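Local coordinates for peptidase (Yersinia bercovieri, PDB 5NYW), which is of unknown function but, as the ancestral beta-subunit Anbu, a proteasome relative of the Ntn-hydrolase superfamily, may act as a peptidase, at residues L[60-65]-L[72-77]. Residues are numbered along the deposited sequence; the frame is centred on the assembly and turned at random.
Sequences SLLQRR and TNLMNV. With SO4 (sulfate ion), chain B.
Arg65 of segment 60-65, which runs along helix 52-65, and Asn73, in the irregular loop leading to helix 80-98, bring the two backbones together, their CA atoms 5.9 Å apart. The polar link is made by the carboxamide of Asn73, whose ND2 reaches the carbonyl O of Arg65 at 2.9 Å; the N-H points well off the acceptor (124°), and the bond is weak. The same ND2 has a second weak bond, to the O of Asp68 in the connecting loop. With CG between the backbone N and the carbonyl carbon (chi1 62°), the other end of the amide turns back on its own chain: OD1 takes the backbone N of Met75 at 2.7 Å, in the carbonyl plane, which makes an Asx turn. Just past the turn, Asn76 turns its OD1 back to accept from the backbone N of Asn73 at 2.8 Å, almost straight (172°). Beside this polar patch the CD1 methyl of Leu74 sits against both methyls of Leu62, 3.8 Å from CD1 and from CD2, and both side chains also touch helix 80-98, on Thr90 and Leu86. A water bridges the backbones, donating to Leu62 O at 2.9 Å and accepting from Leu74 N at 2.8 Å. The extended Arg65 side chain leads away from residues 72-77 to a salt bridge with Glu93 of helix 80-98; its guanidinium lies over Leu61 CB, and NE makes a weak bond to O3 of a sulfate, probably acquired during crystallisation, at the guanidinium edge. The loop is thus tied back to the helix it leaves by one weak amide bond, a water bridge and a small leucine contact, while the Met75 bond to OD1 sets the rotation of the amide that reaches across and the Asn76 bond holds the backbone of Asn73.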
loop_
_atom_site.group_PDB
_atom_site.type_symbol
_atom_site.label_atom_id
_atom_site.label_comp_id
_atom_site.label_asym_id
_atom_site.label_seq_id
_atom_site.Cartn_x
_atom_site.Cartn_y
_atom_site.Cartn_z
ATOM N N SER L 60 3.280 -23.905 27.908
ATOM C CA SER L 60 4.509 -24.635 27.632
ATOM C C SER L 60 5.662 -23.675 27.312
ATOM O O SER L 60 6.768 -23.868 27.810
ATOM C CB SER L 60 4.303 -25.626 26.485
ATOM O OG SER L 60 3.599 -26.782 26.904
ATOM N N LEU L 61 5.399 -22.636 26.514
ATOM C CA LEU L 61 6.423 -21.650 26.171
ATOM C C LEU L 61 6.887 -20.859 27.403
ATOM O O LEU L 61 8.064 -20.544 27.523
ATOM C CB LEU L 61 5.938 -20.684 25.074
ATOM C CG LEU L 61 5.900 -21.142 23.605
ATOM C CD1 LEU L 61 5.352 -20.044 22.713
ATOM C CD2 LEU L 61 7.260 -21.610 23.092
ATOM N N LEU L 62 5.963 -20.508 28.296
ATOM C CA LEU L 62 6.317 -19.787 29.524
ATOM C C LEU L 62 7.179 -20.627 30.460
ATOM O O LEU L 62 8.114 -20.109 31.077
ATOM C CB LEU L 62 5.068 -19.342 30.275
ATOM C CG LEU L 62 4.267 -18.213 29.641
ATOM C CD1 LEU L 62 2.916 -18.079 30.309
ATOM C CD2 LEU L 62 5.040 -16.930 29.779
ATOM N N GLN L 63 6.840 -21.914 30.561
ATOM C CA GLN L 63 7.538 -22.874 31.412
ATOM C C GLN L 63 8.953 -23.120 30.908
ATOM O O GLN L 63 9.901 -23.197 31.687
ATOM C CB GLN L 63 6.782 -24.195 31.442
ATOM C CG GLN L 63 5.485 -24.154 32.227
ATOM C CD GLN L 63 4.662 -25.404 32.014
ATOM O OE1 GLN L 63 4.811 -26.088 31.000
ATOM N NE2 GLN L 63 3.758 -25.688 32.944
ATOM N N ARG L 64 9.087 -23.250 29.595
ATOM C CA ARG L 64 10.387 -23.497 28.973
ATOM C C ARG L 64 11.325 -22.297 29.121
ATOM O O ARG L 64 12.511 -22.453 29.412
ATOM C CB ARG L 64 10.201 -23.842 27.484
ATOM C CG ARG L 64 10.741 -25.202 27.053
ATOM C CD ARG L 64 12.255 -25.245 27.122
ATOM N NE ARG L 64 12.850 -23.922 26.917
ATOM C CZ ARG L 64 14.142 -23.630 27.066
ATOM N NH1 ARG L 64 14.569 -22.387 26.866
ATOM N NH2 ARG L 64 15.001 -24.574 27.416
ATOM N N ARG L 65 10.779 -21.101 28.951
ATOM C CA ARG L 65 11.576 -19.890 29.015
ATOM C C ARG L 65 11.997 -19.507 30.441
ATOM O O ARG L 65 12.916 -18.716 30.626
ATOM C CB ARG L 65 10.807 -18.754 28.349
ATOM C CG ARG L 65 10.773 -18.907 26.839
ATOM C CD ARG L 65 9.744 -18.008 26.174
ATOM N NE ARG L 65 9.681 -18.264 24.738
ATOM C CZ ARG L 65 8.761 -17.760 23.928
ATOM N NH1 ARG L 65 7.814 -16.957 24.398
ATOM N NH2 ARG L 65 8.785 -18.067 22.650
ATOM N N THR L 72 13.898 -12.697 29.146
ATOM C CA THR L 72 12.884 -12.242 30.082
ATOM C C THR L 72 11.823 -13.351 30.253
ATOM O O THR L 72 11.278 -13.859 29.272
ATOM C CB THR L 72 12.271 -10.896 29.631
ATOM O OG1 THR L 72 11.110 -10.603 30.424
ATOM C CG2 THR L 72 11.909 -10.923 28.143
ATOM N N ASN L 73 11.545 -13.734 31.500
ATOM C CA ASN L 73 10.583 -14.801 31.768
ATOM C C ASN L 73 9.842 -14.542 33.065
ATOM O O ASN L 73 10.158 -13.596 33.781
ATOM C CB ASN L 73 11.270 -16.175 31.821
ATOM C CG ASN L 73 12.295 -16.286 32.940
ATOM O OD1 ASN L 73 12.004 -15.986 34.097
ATOM N ND2 ASN L 73 13.503 -16.716 32.596
ATOM N N LEU L 74 8.888 -15.409 33.392
ATOM C CA LEU L 74 8.024 -15.192 34.552
ATOM C C LEU L 74 8.776 -15.273 35.881
ATOM O O LEU L 74 8.240 -14.897 36.916
ATOM C CB LEU L 74 6.869 -16.203 34.539
ATOM C CG LEU L 74 5.766 -15.933 33.505
ATOM C CD1 LEU L 74 4.689 -17.007 33.514
ATOM C CD2 LEU L 74 5.123 -14.580 33.793
ATOM N N MET L 75 10.022 -15.732 35.852
ATOM C CA MET L 75 10.812 -15.825 37.075
ATOM C C MET L 75 11.653 -14.581 37.340
ATOM O O MET L 75 12.103 -14.363 38.469
ATOM C CB MET L 75 11.693 -17.066 37.034
ATOM C CG MET L 75 10.836 -18.307 36.939
ATOM S SD MET L 75 9.650 -18.457 38.291
ATOM C CE MET L 75 10.717 -18.980 39.622
ATOM N N ASN L 76 11.906 -13.796 36.294
ATOM C CA ASN L 76 12.700 -12.577 36.444
ATOM C C ASN L 76 11.961 -11.251 36.147
ATOM O O ASN L 76 12.592 -10.199 36.134
ATOM C CB ASN L 76 13.970 -12.672 35.590
ATOM C CG ASN L 76 13.682 -12.833 34.109
ATOM O OD1 ASN L 76 12.716 -12.275 33.576
ATOM N ND2 ASN L 76 14.535 -13.604 33.427
ATOM N N VAL L 77 10.653 -11.287 35.887
ATOM C CA VAL L 77 9.900 -10.033 35.772
ATOM C C VAL L 77 9.822 -9.431 37.182
ATOM O O VAL L 77 9.685 -10.156 38.177
ATOM C CB VAL L 77 8.457 -10.199 35.187
ATOM C CG1 VAL L 77 8.514 -10.569 33.706
ATOM C CG2 VAL L 77 7.647 -11.229 35.960
HETATM S S SO4 B . 12.909 -19.667 23.097
HETATM O O1 SO4 B . 12.617 -18.263 22.807
HETATM O O2 SO4 B . 13.451 -19.782 24.454
HETATM O O3 SO4 B . 11.688 -20.480 23.004
HETATM O O4 SO4 B . 13.892 -20.139 22.118
HETATM O O HOH W 1 8.288 -17.189 31.251
#